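Local coordinates for protein triacylglycerol lipase (Yarrowia lipolytica, PDB 3O0D) that probably hydrolyses the ester bonds of triacylglycerols as a secreted, glycosylated yeast lipase of the alpha/beta-hydrolase fold, at residues E57-P62 and L83-T88; G70-D75 and P142-V147; D109-I114 and Q131-T136; C120-V125 and V192-F197; A167-G172 and P182-L187. One frame throughout, in Å; residues are numbered along the deposited sequence. Where two conformers were deposited one is given.

Contact 1 (E57-P62 and L83-T88); sequences EEFHDP and LVIRGT
Just past the ends of strands 53-60 and 80-87, Thr88 makes the polar link between segments 57-62 and 83-88. Its OG1 donates to Asp61 O at 2.7 Å, from above the carbonyl plane. The torsion sets this up: OG1 lies beside the backbone N (chi1 -56°) and CG2 is anti to it. The methyl CG2 is then placed against His60 CE1 at 3.5 Å and also touches Pro62. The same hydroxyl is hydrogen-bonded to Ser69 on the strand in between, and the Asp61 carboxylate pairs with Arg63. Farther back, Phe59 takes the crowded rotamer, with CG between N and C (chi1 55°). This swings the ring across strand 68-75. Its CE2 meets Leu83 CD1 at 3.9 Å, crossing that side chain at about a right angle. Ile85 CG2 sits at the ring edge, 4.3 Å from Phe59 CE1. The strand axes run 9.2 Å apart and 20° from parallel. The two strands flank strand 68-75, antiparallel to both, at the 53-60 edge of the mixed alpha/beta-hydrolase sheet.

Contact 2 (G70-D75 and P142-V147); sequences GYLAVD and PKLDSV. With NAG (2-acetamido-2-deoxy-beta-D-glucopyranose), chain H.
The strand 70-75 and the helix 142-147 run almost exactly parallel, their directions only 3° apart and their axes 9.9 Å at closest approach. The side chains that meet do so through carbon atoms alone. Leu72 carries most of the contact. Its CG is anti to the backbone N (chi1 178°), so both methyls reach the helix. CD1 meets Leu144 CD1 at 3.6 Å, and the two side chains cross at about a right angle. CD2 rests on the backbone of Leu144 and touches Val147 CG2 at 3.9 Å. Val74 and Val147 meet tip to tip, with Val74 CG2 3.5 Å from Val147 CG1. Lys143 adds only its CG before its chain bends and leads away. On the far side of the helix, Asp145 holds the sugar attached to Asn113. Its OD1 accepts from O3 of this NAG at 2.5 Å, and its OD2 accepts from the NAG N2 at 2.8 Å. His180 also bonds to this sugar. Strand 68-75 lies between strands 53-60 and 80-87, and helix 127-150 packs over this part of the sheet, where Ile81 touches Leu72, Leu144 and Val147.

Contact 3 (D109-I114 and Q131-T136); sequences DLAANI and QSYNNT. With NAG (2-acetamido-2-deoxy-beta-D-glucopyranose), chain I; NAG (2-acetamido-2-deoxy-beta-D-glucopyranose), chain H.
Tyr133 and Asn134, neighbours on helix 127-150, reach side by side into the type II turn from Ala111 to Ile114. The Tyr133 CG is anti to the backbone N (chi1 160°), which extends the ring to the turn. Its OH donates to Ala112 O at 2.6 Å. This oxygen lies in the ring plane, at the edge, while the hydroxyl sits above the carbonyl plane. Ala111 CB packs on Tyr133 CE2 at 3.6 Å. The Asn134 amide approaches the other end of Ala112. Its OD1 takes the Ala112 N-H at 2.8 Å, nearly straight (173°) and on a lone pair in the amide plane. Both backbone polar groups of Ala112 are thus satisfied by the helix. Asn134 ND2 is joined to C1 of one NAG at 1.5 Å, and N2 of that sugar donates to Leu110 O at 3.1 Å. Asn113, in the same turn, carries the second NAG. The chemistry implies that Asn134 does two jobs: its nitrogen bears the glycan while its oxygen fixes the loop.

Contact 4 (C120-V125 and V192-F197); sequences CDDCLV and VGNAGF
Asn194 OD1 is held by two backbone N-H groups. The stronger comes from Phe197 N at 3.0 Å and 168°, a capping bond that makes Asn194 the N-cap of helix 195-206. The other is a weak bond from Leu124 N. Asn194 CG stands between the backbone N and carbonyl carbon (chi1 76°), which turns the amide back over the helix start. Its ND2 makes two weak bonds, to Asp122 O and to Asp122 OD1. A water extends this network, donating to Asp122 OD2 at 2.5 Å and accepting from Gly196 N at 3.0 Å. The backbones also meet directly. Asn194 N donates to Leu124 O at 3.1 Å, nearly along the C=O axis, beside a single beta bridge of Val125 with Gly193. Any CB on Gly193 would clash with Leu124 O, and one on Gly196 with Asp122 O. Phe197 is packed from two directions. Val125 CG1 lies over one ring face, 3.4 Å from Phe197 CD1. Cys123 SG lies at the edge, 3.5 Å from the same CD1, as a sulfur-aromatic contact. The contact ties the short two-stranded sheet of 105-107 and 124-126 to the start of helix 195-206, and Val192 and Phe197 continue inward onto Leu170 of helix 163-177.

Contact 5 (A167-G172 and P182-L187); sequences AALLFG and PLVVTL
Helix 163-177 and strand 183-187 are the last two elements of a beta-alpha-beta unit that begins with strand 155-161, in the core of the alpha/beta-hydrolase fold. The short segments run antiparallel at 165°, with axes 8.0 Å apart. Ala168 is the first residue of the helical segment to touch the strand. Its CB points at the strand and lies 4.4 Å from Thr186 CG2, a loose touch. Its carbonyl O also faces Val184 CG1. Leu169 follows and lies alongside the strand. Its CG is anti to the backbone N (chi1 173°). Its CB meets Thr186 CG2 at 4.2 Å, and its CD1 approaches Val184 CG1 at 4.4 Å. Thr186 can present this methyl because its OG1 occupies the crowded place between N and carbonyl carbon (chi1 73°). The hydroxyl is hydrogen-bonded to Gln189. Leu170 points away from the strand and packs on Tyr133 of helix 127-150. Phe171 also touches that helix, through Thr136 and Leu144. At Gly172 the helix comes closest to the strand, 5.9 Å from its CA to Val184 CA. Any CB there would overlap Val184 CG2. Val184 has CG1 anti to its backbone N, which leaves CG2 to rest 3.7 Å from Gly172 CA. At the end of the helix segment, Pro182 CG packs 3.5 Å from Gly172 O.

How the contacts relate
Contacts 1, 2 and 5 involve one mixed sheet. Contacts 1 and 2 touch through strand pairing, with Glu57 O 2.9 Å from Leu72 N. Helix 127-150 serves both contacts 2 and 3, and one glycan joins them: the NAG on Asn113 reaches Asp145. Contact 5 is the central one. Its helix meets contact 1 where Ile85 CD1 lies 3.7 Å from Ala168 N, contact 2 where Phe171 CE2 lies 3.5 Å from Leu144 CD2, contact 3 through Tyr133, and contact 4 where Val192 CG1 lies 3.8 Å from Leu170 CD2. Contacts 2 and 4 are farthest apart, with centres about 28 Å apart. Ile85 and Ala168 touch a probable nucleophile elbow around Ser162, consistent with the lipase active site.

Contact 1 (E57-P62 and L83-T88)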
# COMPACT_ATOMS: atom_id res chain seq x y z
N GLU A 57 13.47 12.13 6.60
CA GLU A 57 12.60 13.33 6.44
C GLU A 57 11.17 12.90 6.62
O GLU A 57 10.77 11.86 6.11
CB GLU A 57 12.74 13.89 5.00
CG GLU A 57 12.07 15.24 4.83
CD GLU A 57 12.55 16.04 3.60
OE1 GLU A 57 13.75 15.95 3.20
OE2 GLU A 57 11.71 16.82 3.09
N GLU A 58 10.36 13.79 7.24
CA GLU A 58 8.91 13.58 7.24
C GLU A 58 8.31 14.54 6.18
O GLU A 58 8.94 15.55 5.79
CB GLU A 58 8.34 14.01 8.56
CG GLU A 58 8.81 13.36 9.80
CD GLU A 58 7.96 13.80 10.99
OE1 GLU A 58 8.19 13.27 12.10
OE2 GLU A 58 7.06 14.70 10.84
N PHE A 59 7.12 14.23 5.69
CA PHE A 59 6.40 15.18 4.87
C PHE A 59 4.89 15.19 5.29
O PHE A 59 4.35 14.18 5.78
CB PHE A 59 6.57 14.84 3.38
CG PHE A 59 6.18 13.40 3.00
CD1 PHE A 59 4.93 13.07 2.46
CD2 PHE A 59 7.14 12.35 3.14
CE1 PHE A 59 4.58 11.74 2.08
CE2 PHE A 59 6.76 11.00 2.81
CZ PHE A 59 5.54 10.72 2.26
N HIS A 60 4.19 16.33 5.10
CA HIS A 60 2.80 16.38 5.54
C HIS A 60 2.17 17.49 4.67
O HIS A 60 2.75 18.59 4.64
CB HIS A 60 2.77 16.68 7.04
CG HIS A 60 1.49 17.32 7.50
ND1 HIS A 60 0.41 16.60 7.99
CD2 HIS A 60 1.12 18.63 7.57
CE1 HIS A 60 -0.58 17.44 8.27
NE2 HIS A 60 -0.17 18.67 8.04
N ASP A 61 1.10 17.17 3.95
CA ASP A 61 0.34 18.23 3.23
C ASP A 61 -1.15 18.01 3.53
O ASP A 61 -1.71 16.99 3.24
CB ASP A 61 0.68 18.19 1.73
CG ASP A 61 0.17 19.41 0.97
OD1 ASP A 61 -0.69 20.12 1.53
OD2 ASP A 61 0.59 19.58 -0.17
N PRO A 62 -1.83 19.03 4.13
CA PRO A 62 -3.24 18.86 4.44
C PRO A 62 -4.16 19.60 3.46
O PRO A 62 -5.36 19.68 3.69
CB PRO A 62 -3.34 19.52 5.82
CG PRO A 62 -2.37 20.71 5.78
CD PRO A 62 -1.22 20.18 4.84
N LEU A 83 9.98 4.15 2.08
CA LEU A 83 9.10 5.30 1.87
C LEU A 83 7.69 4.82 2.39
O LEU A 83 7.19 3.83 1.93
CB LEU A 83 9.00 5.58 0.38
CG LEU A 83 7.95 6.71 0.09
CD1 LEU A 83 8.27 7.98 0.85
CD2 LEU A 83 8.00 6.95 -1.43
N VAL A 84 7.15 5.60 3.35
CA VAL A 84 5.90 5.16 3.99
C VAL A 84 4.95 6.34 3.82
O VAL A 84 5.34 7.48 4.06
CB VAL A 84 6.14 4.97 5.45
CG1 VAL A 84 4.78 4.73 6.24
CG2 VAL A 84 7.09 3.70 5.69
N ILE A 85 3.75 5.98 3.37
CA ILE A 85 2.78 7.06 3.02
C ILE A 85 1.43 6.75 3.69
O ILE A 85 1.05 5.60 3.89
CB ILE A 85 2.53 7.06 1.57
CG1 ILE A 85 3.87 6.97 0.72
CG2 ILE A 85 1.86 8.47 1.19
CD1 ILE A 85 3.64 6.55 -0.77
N ARG A 86 0.70 7.83 4.01
CA ARG A 86 -0.64 7.68 4.57
C ARG A 86 -1.44 8.83 3.93
O ARG A 86 -0.87 9.72 3.35
CB ARG A 86 -0.61 7.85 6.13
CG ARG A 86 0.22 9.07 6.63
CD ARG A 86 -0.15 9.78 7.90
NE ARG A 86 -1.54 10.06 8.12
CZ ARG A 86 -1.96 10.77 9.16
NH1 ARG A 86 -1.09 11.27 10.04
NH2 ARG A 86 -3.25 10.97 9.33
N GLY A 87 -2.74 8.76 4.02
CA GLY A 87 -3.59 9.99 3.77
C GLY A 87 -3.46 10.97 4.87
O GLY A 87 -3.46 10.63 6.07
N THR A 88 -3.40 12.30 4.54
CA THR A 88 -3.36 13.24 5.58
C THR A 88 -4.70 13.41 6.36
O THR A 88 -4.67 13.54 7.62
CB THR A 88 -2.98 14.66 5.04
OG1 THR A 88 -1.71 14.53 4.35
CG2 THR A 88 -2.78 15.65 6.25

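Contact 2 (G70-D75 and P142-V147)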
# COMPACT_ATOMS: atom_id res chain seq x y z
N GLY A 70 3.78 11.34 5.59
CA GLY A 70 4.57 10.04 5.65
C GLY A 70 6.01 10.39 5.89
O GLY A 70 6.39 11.45 6.41
N TYR A 71 6.88 9.38 5.65
CA TYR A 71 8.29 9.65 6.00
C TYR A 71 9.20 8.76 5.12
O TYR A 71 8.76 7.81 4.45
CB TYR A 71 8.63 9.33 7.49
CG TYR A 71 8.37 7.84 7.86
CD1 TYR A 71 9.42 6.87 7.80
CD2 TYR A 71 7.15 7.43 8.37
CE1 TYR A 71 9.19 5.54 8.15
CE2 TYR A 71 6.90 6.06 8.73
CZ TYR A 71 7.96 5.17 8.64
OH TYR A 71 7.73 3.86 9.02
N LEU A 72 10.45 9.18 5.09
CA LEU A 72 11.48 8.48 4.37
C LEU A 72 12.44 8.08 5.44
O LEU A 72 12.95 8.90 6.23
CB LEU A 72 12.12 9.47 3.36
CG LEU A 72 13.29 8.98 2.50
CD1 LEU A 72 13.00 7.75 1.67
CD2 LEU A 72 13.76 10.20 1.63
N ALA A 73 12.85 6.77 5.44
CA ALA A 73 13.86 6.36 6.45
C ALA A 73 14.84 5.36 5.80
O ALA A 73 14.54 4.83 4.72
CB ALA A 73 13.15 5.64 7.61
N VAL A 74 15.98 5.14 6.47
CA VAL A 74 17.01 4.18 5.97
C VAL A 74 17.24 3.16 7.10
O VAL A 74 17.53 3.55 8.24
CB VAL A 74 18.31 4.91 5.68
CG1 VAL A 74 19.36 3.85 5.20
CG2 VAL A 74 18.06 5.92 4.53
N ASP A 75 17.16 1.88 6.76
CA ASP A 75 17.32 0.79 7.78
C ASP A 75 18.68 0.15 7.33
O ASP A 75 18.78 -0.54 6.30
CB ASP A 75 16.22 -0.19 7.61
CG ASP A 75 16.25 -1.31 8.67
OD1 ASP A 75 17.38 -1.64 9.09
OD2 ASP A 75 15.18 -1.84 9.03
N PRO A 142 12.51 14.20 -4.78
CA PRO A 142 13.93 14.59 -4.92
C PRO A 142 14.80 14.09 -3.73
O PRO A 142 15.98 13.63 -3.95
CB PRO A 142 13.86 16.15 -4.96
CG PRO A 142 12.56 16.37 -5.77
CD PRO A 142 11.62 15.38 -4.93
N LYS A 143 14.27 14.21 -2.50
CA LYS A 143 14.96 13.69 -1.33
C LYS A 143 15.17 12.15 -1.46
O LYS A 143 16.31 11.69 -1.15
CB LYS A 143 14.32 14.05 0.00
CG LYS A 143 15.14 13.81 1.17
CD LYS A 143 16.46 14.56 1.12
CE LYS A 143 17.06 14.64 2.49
NZ LYS A 143 17.87 15.88 2.59
N LEU A 144 14.15 11.40 -1.88
CA LEU A 144 14.30 9.93 -2.11
C LEU A 144 15.42 9.64 -3.12
O LEU A 144 16.35 8.84 -2.88
CB LEU A 144 13.02 9.34 -2.64
CG LEU A 144 13.05 7.88 -3.08
CD1 LEU A 144 13.44 6.95 -1.86
CD2 LEU A 144 11.73 7.52 -3.55
N ASP A 145 15.36 10.34 -4.26
CA ASP A 145 16.50 10.17 -5.23
C ASP A 145 17.89 10.44 -4.62
O ASP A 145 18.83 9.68 -4.89
CB ASP A 145 16.26 11.08 -6.47
CG ASP A 145 15.40 10.41 -7.51
OD1 ASP A 145 15.40 9.16 -7.65
OD2 ASP A 145 14.69 11.14 -8.25
N SER A 146 18.06 11.44 -3.77
CA SER A 146 19.36 11.71 -3.18
C SER A 146 19.75 10.60 -2.21
O SER A 146 20.90 10.20 -2.15
CB SER A 146 19.48 13.07 -2.48
OG SER A 146 18.81 13.09 -1.25
N VAL A 147 18.75 10.09 -1.49
CA VAL A 147 19.02 8.98 -0.55
C VAL A 147 19.36 7.69 -1.34
O VAL A 147 20.25 6.91 -0.93
CB VAL A 147 17.79 8.77 0.47
CG1 VAL A 147 18.06 7.51 1.40
CG2 VAL A 147 17.69 10.02 1.44
C1 NAG H . 12.17 9.83 -11.78
C2 NAG H . 12.77 9.00 -10.62
C3 NAG H . 14.27 8.87 -10.85
C4 NAG H . 14.56 8.29 -12.24
C5 NAG H . 13.93 9.23 -13.24
C6 NAG H . 14.24 8.97 -14.72
C7 NAG H . 11.64 9.22 -8.45
C8 NAG H . 11.58 9.93 -7.12
N2 NAG H . 12.58 9.63 -9.31
O3 NAG H . 14.81 8.04 -9.81
O4 NAG H . 15.97 8.32 -12.46
O5 NAG H . 12.51 9.21 -12.99
O6 NAG H . 14.09 7.61 -14.95
O7 NAG H . 10.85 8.35 -8.74

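Contact 3 (D109-I114 and Q131-T136)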
# COMPACT_ATOMS: atom_id res chain seq x y z
N ASP A 109 -0.05 8.26 -17.27
CA ASP A 109 1.07 9.01 -17.83
C ASP A 109 0.97 10.54 -17.61
O ASP A 109 1.94 11.29 -17.82
CB ASP A 109 1.38 8.62 -19.31
CG ASP A 109 0.26 9.00 -20.27
OD1 ASP A 109 -0.47 9.97 -19.98
OD2 ASP A 109 0.12 8.31 -21.34
N LEU A 110 -0.16 11.01 -17.11
CA LEU A 110 -0.23 12.40 -16.68
C LEU A 110 0.44 12.66 -15.35
O LEU A 110 0.65 13.80 -14.98
CB LEU A 110 -1.68 12.91 -16.73
CG LEU A 110 -2.28 12.86 -18.16
CD1 LEU A 110 -3.79 13.07 -18.10
CD2 LEU A 110 -1.61 13.86 -19.15
N ALA A 111 0.81 11.58 -14.62
CA ALA A 111 1.36 11.74 -13.26
C ALA A 111 2.84 12.08 -13.31
O ALA A 111 3.51 11.78 -14.32
CB ALA A 111 1.18 10.44 -12.50
N ALA A 112 3.36 12.67 -12.24
CA ALA A 112 4.77 13.09 -12.18
C ALA A 112 5.74 11.92 -12.47
O ALA A 112 5.55 10.77 -11.99
CB ALA A 112 5.11 13.67 -10.84
N ASN A 113 6.80 12.24 -13.25
CA ASN A 113 7.83 11.24 -13.57
C ASN A 113 7.44 10.07 -14.44
O ASN A 113 8.27 9.17 -14.68
CB ASN A 113 8.53 10.73 -12.25
CG ASN A 113 10.03 10.72 -12.38
OD1 ASN A 113 10.58 11.54 -13.15
ND2 ASN A 113 10.72 9.80 -11.66
N ILE A 114 6.21 10.03 -14.91
CA ILE A 114 5.80 9.00 -15.82
C ILE A 114 5.84 9.49 -17.27
O ILE A 114 5.03 10.32 -17.66
CB ILE A 114 4.39 8.51 -15.53
CG1 ILE A 114 4.23 8.21 -14.03
CG2 ILE A 114 4.05 7.35 -16.39
CD1 ILE A 114 5.19 7.14 -13.44
N GLN A 131 -3.67 12.14 -7.65
CA GLN A 131 -3.26 13.22 -6.81
C GLN A 131 -2.44 12.79 -5.55
O GLN A 131 -1.52 13.49 -5.10
CB GLN A 131 -4.47 14.05 -6.35
CG GLN A 131 -4.16 15.18 -5.36
CD GLN A 131 -3.13 16.19 -5.87
OE1 GLN A 131 -2.94 16.34 -7.08
NE2 GLN A 131 -2.45 16.86 -4.94
N SER A 132 -2.84 11.69 -4.93
CA SER A 132 -2.13 11.20 -3.76
C SER A 132 -0.67 10.83 -4.14
O SER A 132 0.26 11.15 -3.42
CB SER A 132 -2.84 9.96 -3.23
OG SER A 132 -4.23 10.24 -3.09
N TYR A 133 -0.58 10.17 -5.29
CA TYR A 133 0.77 9.76 -5.88
C TYR A 133 1.54 11.07 -6.18
O TYR A 133 2.66 11.27 -5.79
CB TYR A 133 0.64 8.90 -7.12
CG TYR A 133 1.98 9.02 -7.83
CD1 TYR A 133 3.07 8.34 -7.36
CD2 TYR A 133 2.10 9.78 -9.02
CE1 TYR A 133 4.37 8.47 -7.99
CE2 TYR A 133 3.37 9.91 -9.64
CZ TYR A 133 4.46 9.26 -9.14
OH TYR A 133 5.70 9.38 -9.78
N ASN A 134 0.88 12.02 -6.84
CA ASN A 134 1.61 13.23 -7.14
C ASN A 134 2.06 14.00 -6.00
O ASN A 134 3.14 14.59 -6.02
CB ASN A 134 0.74 14.12 -8.10
CG ASN A 134 1.31 14.26 -9.44
OD1 ASN A 134 1.65 13.29 -10.13
ND2 ASN A 134 1.34 15.54 -9.89
N ASN A 135 1.21 14.08 -4.99
CA ASN A 135 1.50 14.79 -3.81
C ASN A 135 2.64 14.11 -3.05
O ASN A 135 3.41 14.75 -2.38
CB ASN A 135 0.21 14.96 -2.92
CG ASN A 135 0.39 15.92 -1.86
OD1 ASN A 135 0.79 17.15 -2.08
ND2 ASN A 135 0.09 15.52 -0.66
N THR A 136 2.73 12.81 -3.16
CA THR A 136 3.92 12.14 -2.54
C THR A 136 5.22 12.54 -3.33
O THR A 136 6.16 13.01 -2.72
CB THR A 136 3.81 10.61 -2.59
OG1 THR A 136 2.55 10.17 -2.13
CG2 THR A 136 4.93 9.96 -1.65
C1 NAG I . 1.90 15.88 -11.19
C2 NAG I . 0.90 16.57 -12.11
C3 NAG I . 1.70 17.18 -13.26
C4 NAG I . 2.89 18.04 -12.83
C5 NAG I . 3.77 17.27 -11.84
C6 NAG I . 4.80 18.10 -11.08
C7 NAG I . -1.33 15.62 -12.18
C8 NAG I . -2.31 14.69 -12.78
N2 NAG I . -0.07 15.66 -12.66
O3 NAG I . 0.83 17.93 -14.14
O4 NAG I . 3.63 18.27 -14.02
O5 NAG I . 2.95 16.74 -10.79
O6 NAG I . 5.80 17.19 -10.68
O7 NAG I . -1.68 16.34 -11.26
C1 NAG H . 12.17 9.83 -11.78
C2 NAG H . 12.77 9.00 -10.62
C3 NAG H . 14.27 8.87 -10.85
C4 NAG H . 14.56 8.29 -12.24
C5 NAG H . 13.93 9.23 -13.24
C6 NAG H . 14.24 8.97 -14.72
C7 NAG H . 11.64 9.22 -8.45
C8 NAG H . 11.58 9.93 -7.12
N2 NAG H . 12.58 9.63 -9.31
O3 NAG H . 14.81 8.04 -9.81
O4 NAG H . 15.97 8.32 -12.46
O5 NAG H . 12.51 9.21 -12.99
O6 NAG H . 14.09 7.61 -14.95
O7 NAG H . 10.85 8.35 -8.74

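Contact 4 (C120-V125 and V192-F197)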
# COMPACT_ATOMS: atom_id res chain seq x y z
N CYS A 120 0.55 1.62 -20.60
CA CYS A 120 -0.32 1.19 -21.69
C CYS A 120 -1.33 2.32 -22.06
O CYS A 120 -1.67 3.17 -21.23
CB CYS A 120 -0.99 -0.13 -21.29
SG CYS A 120 -2.36 -0.07 -20.14
N ASP A 121 -1.80 2.40 -23.30
CA ASP A 121 -2.72 3.51 -23.60
C ASP A 121 -4.02 3.45 -22.79
O ASP A 121 -4.62 4.48 -22.53
CB ASP A 121 -3.04 3.64 -25.11
CG ASP A 121 -1.84 3.37 -26.01
OD1 ASP A 121 -0.65 3.69 -25.65
OD2 ASP A 121 -2.13 2.83 -27.13
N ASP A 122 -4.44 2.26 -22.35
CA ASP A 122 -5.66 2.16 -21.57
C ASP A 122 -5.36 1.99 -20.01
O ASP A 122 -6.08 1.33 -19.31
CB ASP A 122 -6.55 1.08 -22.15
CG ASP A 122 -7.96 1.10 -21.58
OD1 ASP A 122 -8.50 2.21 -21.23
OD2 ASP A 122 -8.51 -0.03 -21.46
N CYS A 123 -4.33 2.67 -19.54
CA CYS A 123 -3.86 2.59 -18.13
C CYS A 123 -4.43 3.77 -17.34
O CYS A 123 -3.72 4.77 -17.09
CB CYS A 123 -2.32 2.61 -18.09
SG CYS A 123 -1.52 2.65 -16.46
N LEU A 124 -5.71 3.65 -16.95
CA LEU A 124 -6.49 4.70 -16.37
C LEU A 124 -6.66 4.49 -14.84
O LEU A 124 -6.92 3.34 -14.40
CB LEU A 124 -7.89 4.71 -17.00
CG LEU A 124 -7.96 4.87 -18.54
CD1 LEU A 124 -9.41 4.97 -18.99
CD2 LEU A 124 -7.24 6.06 -18.96
N VAL A 125 -6.51 5.57 -14.11
CA VAL A 125 -6.53 5.52 -12.67
C VAL A 125 -7.33 6.68 -12.07
O VAL A 125 -7.34 7.83 -12.58
CB VAL A 125 -5.13 5.58 -12.18
CG1 VAL A 125 -4.38 4.29 -12.58
CG2 VAL A 125 -4.48 6.73 -12.83
N VAL A 192 -7.39 0.94 -7.43
CA VAL A 192 -6.75 2.12 -7.95
C VAL A 192 -7.24 2.51 -9.39
O VAL A 192 -7.37 3.74 -9.72
CB VAL A 192 -5.20 1.92 -7.84
CG1 VAL A 192 -4.48 2.98 -8.59
CG2 VAL A 192 -4.80 2.03 -6.26
N GLY A 193 -7.42 1.53 -10.23
CA GLY A 193 -7.70 1.79 -11.67
C GLY A 193 -8.56 0.79 -12.37
O GLY A 193 -9.21 -0.06 -11.77
N ASN A 194 -8.51 0.82 -13.69
CA ASN A 194 -9.33 -0.04 -14.48
C ASN A 194 -8.67 -1.34 -14.94
O ASN A 194 -7.59 -1.68 -14.47
CB ASN A 194 -9.84 0.85 -15.67
CG ASN A 194 -8.74 1.05 -16.71
OD1 ASN A 194 -7.54 0.93 -16.40
ND2 ASN A 194 -9.14 1.31 -17.99
N ALA A 195 -9.34 -2.13 -15.78
CA ALA A 195 -8.82 -3.45 -16.18
C ALA A 195 -7.52 -3.29 -16.96
O ALA A 195 -6.56 -4.02 -16.75
CB ALA A 195 -9.87 -4.27 -16.95
N GLY A 196 -7.46 -2.31 -17.87
CA GLY A 196 -6.16 -2.00 -18.47
C GLY A 196 -5.03 -1.79 -17.49
O GLY A 196 -4.00 -2.44 -17.64
N PHE A 197 -5.20 -0.89 -16.51
CA PHE A 197 -4.20 -0.61 -15.50
C PHE A 197 -3.90 -1.91 -14.70
O PHE A 197 -2.74 -2.30 -14.55
CB PHE A 197 -4.72 0.47 -14.57
CG PHE A 197 -3.85 0.73 -13.37
CD1 PHE A 197 -2.69 1.45 -13.44
CD2 PHE A 197 -4.21 0.15 -12.14
CE1 PHE A 197 -1.92 1.68 -12.31
CE2 PHE A 197 -3.43 0.36 -10.93
CZ PHE A 197 -2.32 1.10 -11.02
O HOH W 1 -9.64 -1.38 -19.67

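Contact 5 (A167-G172 and P182-L187)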
# COMPACT_ATOMS: atom_id res chain seq x y z
N ALA A 167 -1.30 5.38 -2.78
CA ALA A 167 -0.14 6.23 -3.14
C ALA A 167 1.10 5.28 -3.26
O ALA A 167 1.91 5.42 -4.20
CB ALA A 167 0.14 7.29 -2.09
N ALA A 168 1.22 4.30 -2.39
CA ALA A 168 2.38 3.40 -2.45
C ALA A 168 2.46 2.52 -3.70
O ALA A 168 3.48 2.33 -4.28
CB ALA A 168 2.48 2.54 -1.15
N LEU A 169 1.34 1.99 -4.07
CA LEU A 169 1.19 1.20 -5.30
C LEU A 169 1.64 2.04 -6.53
O LEU A 169 2.54 1.61 -7.30
CB LEU A 169 -0.19 0.62 -5.46
CG LEU A 169 -0.40 -0.06 -6.79
CD1 LEU A 169 0.63 -1.24 -6.90
CD2 LEU A 169 -1.82 -0.58 -7.12
N LEU A 170 1.07 3.25 -6.63
CA LEU A 170 1.45 4.12 -7.73
C LEU A 170 2.90 4.58 -7.64
O LEU A 170 3.57 4.62 -8.70
CB LEU A 170 0.52 5.39 -7.73
CG LEU A 170 -0.87 4.96 -8.07
CD1 LEU A 170 -1.82 6.27 -8.01
CD2 LEU A 170 -0.96 4.33 -9.38
N PHE A 171 3.40 4.86 -6.42
CA PHE A 171 4.77 5.32 -6.29
C PHE A 171 5.69 4.12 -6.65
O PHE A 171 6.78 4.32 -7.29
CB PHE A 171 5.07 5.85 -4.88
CG PHE A 171 6.21 6.75 -4.84
CD1 PHE A 171 6.00 8.13 -4.72
CD2 PHE A 171 7.53 6.26 -5.03
CE1 PHE A 171 7.08 9.05 -4.72
CE2 PHE A 171 8.58 7.13 -5.07
CZ PHE A 171 8.37 8.57 -4.92
N GLY A 172 5.31 2.90 -6.24
CA GLY A 172 6.12 1.73 -6.66
C GLY A 172 6.16 1.51 -8.17
O GLY A 172 7.21 1.18 -8.79
N PRO A 182 11.67 -1.74 -6.76
CA PRO A 182 11.12 -1.54 -5.44
C PRO A 182 10.34 -2.76 -4.95
O PRO A 182 9.71 -3.45 -5.76
CB PRO A 182 10.17 -0.37 -5.68
CG PRO A 182 9.64 -0.66 -7.07
CD PRO A 182 10.95 -0.92 -7.79
N LEU A 183 10.27 -2.95 -3.63
CA LEU A 183 9.25 -3.83 -2.97
C LEU A 183 8.07 -2.94 -2.60
O LEU A 183 8.28 -1.89 -2.09
CB LEU A 183 9.90 -4.37 -1.66
CG LEU A 183 8.87 -5.19 -0.83
CD1 LEU A 183 8.18 -6.44 -1.46
CD2 LEU A 183 9.69 -5.50 0.48
N VAL A 184 6.86 -3.41 -2.92
CA VAL A 184 5.61 -2.59 -2.63
C VAL A 184 4.74 -3.49 -1.75
O VAL A 184 4.43 -4.63 -2.14
CB VAL A 184 4.90 -2.34 -3.94
CG1 VAL A 184 3.58 -1.64 -3.69
CG2 VAL A 184 5.75 -1.44 -4.81
N VAL A 185 4.39 -2.96 -0.58
CA VAL A 185 3.45 -3.77 0.24
C VAL A 185 2.38 -2.71 0.63
O VAL A 185 2.70 -1.72 1.27
CB VAL A 185 4.11 -4.24 1.55
CG1 VAL A 185 3.05 -5.00 2.44
CG2 VAL A 185 5.29 -5.29 1.19
N THR A 186 1.14 -3.04 0.36
CA THR A 186 0.08 -2.07 0.74
C THR A 186 -0.82 -2.78 1.75
O THR A 186 -0.92 -4.00 1.73
CB THR A 186 -0.73 -1.65 -0.53
OG1 THR A 186 -1.57 -2.65 -0.99
CG2 THR A 186 0.23 -1.24 -1.73
N LEU A 187 -1.55 -1.98 2.55
CA LEU A 187 -2.50 -2.59 3.53
C LEU A 187 -3.80 -1.80 3.40
O LEU A 187 -3.78 -0.56 3.48
CB LEU A 187 -1.93 -2.43 4.93
CG LEU A 187 -0.53 -3.12 5.09
CD1 LEU A 187 0.61 -2.05 5.13
CD2 LEU A 187 -0.49 -3.85 6.52